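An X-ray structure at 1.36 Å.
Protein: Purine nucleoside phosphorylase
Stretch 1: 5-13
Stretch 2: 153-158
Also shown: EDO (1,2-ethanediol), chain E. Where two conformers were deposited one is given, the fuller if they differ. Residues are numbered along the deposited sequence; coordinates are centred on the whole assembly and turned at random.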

# COMPACT_ATOMS: atom_id res chain seq x y z
N VAL A 5 -14.06 -16.17 -8.77
CA VAL A 5 -14.34 -17.25 -7.82
C VAL A 5 -13.83 -16.88 -6.43
O VAL A 5 -12.66 -16.60 -6.25
CB VAL A 5 -13.75 -18.59 -8.32
CG1 VAL A 5 -13.63 -19.61 -7.21
CG2 VAL A 5 -14.61 -19.14 -9.47
N VAL A 6 -14.74 -16.86 -5.45
CA VAL A 6 -14.37 -16.57 -4.07
C VAL A 6 -13.69 -17.80 -3.47
O VAL A 6 -14.06 -18.94 -3.76
CB VAL A 6 -15.62 -16.17 -3.27
CG1 VAL A 6 -15.27 -15.87 -1.82
CG2 VAL A 6 -16.27 -14.96 -3.92
N ALA A 7 -12.66 -17.56 -2.65
CA ALA A 7 -11.95 -18.63 -1.95
C ALA A 7 -12.72 -19.09 -0.71
O ALA A 7 -12.26 -19.02 0.43
CB ALA A 7 -10.54 -18.18 -1.60
N ASN A 8 -13.95 -19.54 -0.96
CA ASN A 8 -14.83 -19.94 0.13
C ASN A 8 -14.80 -21.45 0.34
O ASN A 8 -14.15 -22.21 -0.39
CB ASN A 8 -16.24 -19.37 -0.05
CG ASN A 8 -16.95 -19.91 -1.28
OD1 ASN A 8 -16.58 -20.95 -1.83
ND2 ASN A 8 -17.99 -19.21 -1.71
N TYR A 9 -15.56 -21.88 1.35
CA TYR A 9 -15.60 -23.28 1.76
C TYR A 9 -16.15 -24.15 0.64
O TYR A 9 -15.58 -25.20 0.31
CB TYR A 9 -16.47 -23.34 3.00
CG TYR A 9 -16.61 -24.66 3.70
CD1 TYR A 9 -15.50 -25.40 4.08
CD2 TYR A 9 -17.86 -25.12 4.06
CE1 TYR A 9 -15.65 -26.59 4.77
CE2 TYR A 9 -18.02 -26.29 4.74
CZ TYR A 9 -16.92 -27.03 5.10
OH TYR A 9 -17.10 -28.20 5.79
N GLU A 10 -17.26 -23.73 0.03
CA GLU A 10 -17.87 -24.53 -1.03
C GLU A 10 -16.93 -24.68 -2.23
O GLU A 10 -16.76 -25.78 -2.77
CB GLU A 10 -19.20 -23.91 -1.47
CG GLU A 10 -19.78 -24.54 -2.72
CD GLU A 10 -21.08 -23.90 -3.17
OE1 GLU A 10 -21.82 -24.53 -3.96
OE2 GLU A 10 -21.36 -22.76 -2.75
N ASN A 11 -16.32 -23.58 -2.66
CA ASN A 11 -15.47 -23.64 -3.85
C ASN A 11 -14.20 -24.43 -3.59
O ASN A 11 -13.76 -25.21 -4.44
CB ASN A 11 -15.15 -22.22 -4.32
CG ASN A 11 -16.36 -21.50 -4.87
OD1 ASN A 11 -17.36 -22.13 -5.24
ND2 ASN A 11 -16.28 -20.18 -4.94
N ALA A 12 -13.57 -24.22 -2.43
CA ALA A 12 -12.38 -25.01 -2.11
C ALA A 12 -12.73 -26.49 -1.99
O ALA A 12 -11.93 -27.35 -2.38
CB ALA A 12 -11.74 -24.49 -0.82
N SER A 13 -13.92 -26.80 -1.47
CA SER A 13 -14.35 -28.20 -1.35
C SER A 13 -14.49 -28.85 -2.72
O SER A 13 -14.14 -30.02 -2.91
CB SER A 13 -15.69 -28.29 -0.61
OG SER A 13 -15.59 -27.94 0.76
N ASN A 153 -14.53 -12.29 5.53
CA ASN A 153 -13.88 -13.44 6.14
C ASN A 153 -14.61 -14.73 5.79
O ASN A 153 -15.85 -14.79 5.77
CB ASN A 153 -13.82 -13.32 7.66
CG ASN A 153 -12.93 -14.39 8.27
OD1 ASN A 153 -11.75 -14.47 7.94
ND2 ASN A 153 -13.48 -15.21 9.16
N GLN A 154 -13.84 -15.78 5.54
CA GLN A 154 -14.38 -17.12 5.32
C GLN A 154 -14.27 -17.87 6.65
O GLN A 154 -13.23 -18.44 6.98
CB GLN A 154 -13.65 -17.81 4.18
CG GLN A 154 -13.68 -17.01 2.87
CD GLN A 154 -15.09 -16.69 2.41
OE1 GLN A 154 -16.05 -17.40 2.70
NE2 GLN A 154 -15.22 -15.59 1.67
N ASP A 155 -15.36 -17.83 7.42
CA ASP A 155 -15.34 -18.27 8.82
C ASP A 155 -14.96 -19.74 8.97
O ASP A 155 -14.38 -20.13 9.99
CB ASP A 155 -16.71 -18.03 9.46
CG ASP A 155 -17.10 -16.56 9.51
OD1 ASP A 155 -16.21 -15.71 9.72
OD2 ASP A 155 -18.30 -16.24 9.35
N GLU A 156 -15.30 -20.57 7.98
CA GLU A 156 -14.99 -21.99 8.09
C GLU A 156 -13.49 -22.25 8.10
O GLU A 156 -13.06 -23.32 8.57
CB GLU A 156 -15.61 -22.77 6.93
CG GLU A 156 -17.12 -22.75 6.93
CD GLU A 156 -17.69 -21.60 6.15
OE1 GLU A 156 -16.95 -20.63 5.85
OE2 GLU A 156 -18.89 -21.66 5.83
N PHE A 157 -12.69 -21.32 7.59
CA PHE A 157 -11.25 -21.51 7.59
C PHE A 157 -10.56 -20.88 8.78
O PHE A 157 -9.58 -21.44 9.28
CB PHE A 157 -10.65 -21.01 6.27
CG PHE A 157 -11.04 -21.85 5.10
CD1 PHE A 157 -10.45 -23.08 4.89
CD2 PHE A 157 -12.03 -21.43 4.23
CE1 PHE A 157 -10.83 -23.88 3.82
CE2 PHE A 157 -12.41 -22.22 3.15
CZ PHE A 157 -11.82 -23.44 2.96
N GLY A 158 -11.04 -19.74 9.27
CA GLY A 158 -10.32 -19.05 10.32
C GLY A 158 -11.02 -17.78 10.76
O GLY A 158 -12.08 -17.43 10.26
C1 EDO E . -11.33 -25.74 7.14
O1 EDO E . -10.42 -25.02 7.97
C2 EDO E . -11.73 -27.06 7.80
O2 EDO E . -10.67 -28.02 7.66
O HOH W 1 -16.53 -19.99 3.32

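Residues 5-13 run from a loop into the first turn of a helix, and residues 153-158 form a compact turn beside that entry, with Asn-8 CA 5.9 Å from Gln-154 CA and Tyr-9 CA 6.5 Å from Glu-156 CA. The turn is held by Phe-157 N, which donates to Gln-154 O at 3.0 Å, and by Asn-153 ND2, which reaches Gly-158 O and Asp-155 OD1, each at 2.8 Å. No direct hydrogen bond joins the two stretches; van der Waals packing and one bridging water connect them.

Val-5 makes no contact with the second stretch. Val-6 points toward it, and its CG1 lies 3.5 Å from Gln-154 NE2, so a methyl group covers the amide end of the glutamine. The carbonyl of Ala-7 approaches the aliphatic part of the same side chain, with Ala-7 O 3.5 Å from Gln-154 CG.

Asn-8 is the N-cap. In its p rotamer, OD1 accepts from Asn-11 N at 2.8 Å, satisfying an amide that has no carbonyl partner one turn earlier in the helix. Asn-11 ND2 in turn donates to Val-6 O (2.8 Å), tying the helix start to the preceding segment. The CA-to-CB bond of Asn-8 points sideways to the second stretch, and CB rests 3.4 Å from Gln-154 OE1.

At Tyr-9 the free backbone amide is used differently: its N donates to water 1 (2.9 Å from N to the water O), which donates to both Gln-154 OE1 (2.7 Å) and Glu-156 OE1 (2.6 Å). The water thus matches one donor to two side-chain acceptors. The Tyr-9 ring receives Glu-156 CG over one face, 4.0 Å from its centroid, in a CH-pi contact, while Phe-157 CE2 comes within 3.6 Å of Tyr-9 CA.

Glu-10 points away. One turn beyond Asn-8, Ala-12 closes the contact: its CB meets Phe-157 CZ at 3.9 Å, an apolar pairing between two buried residues.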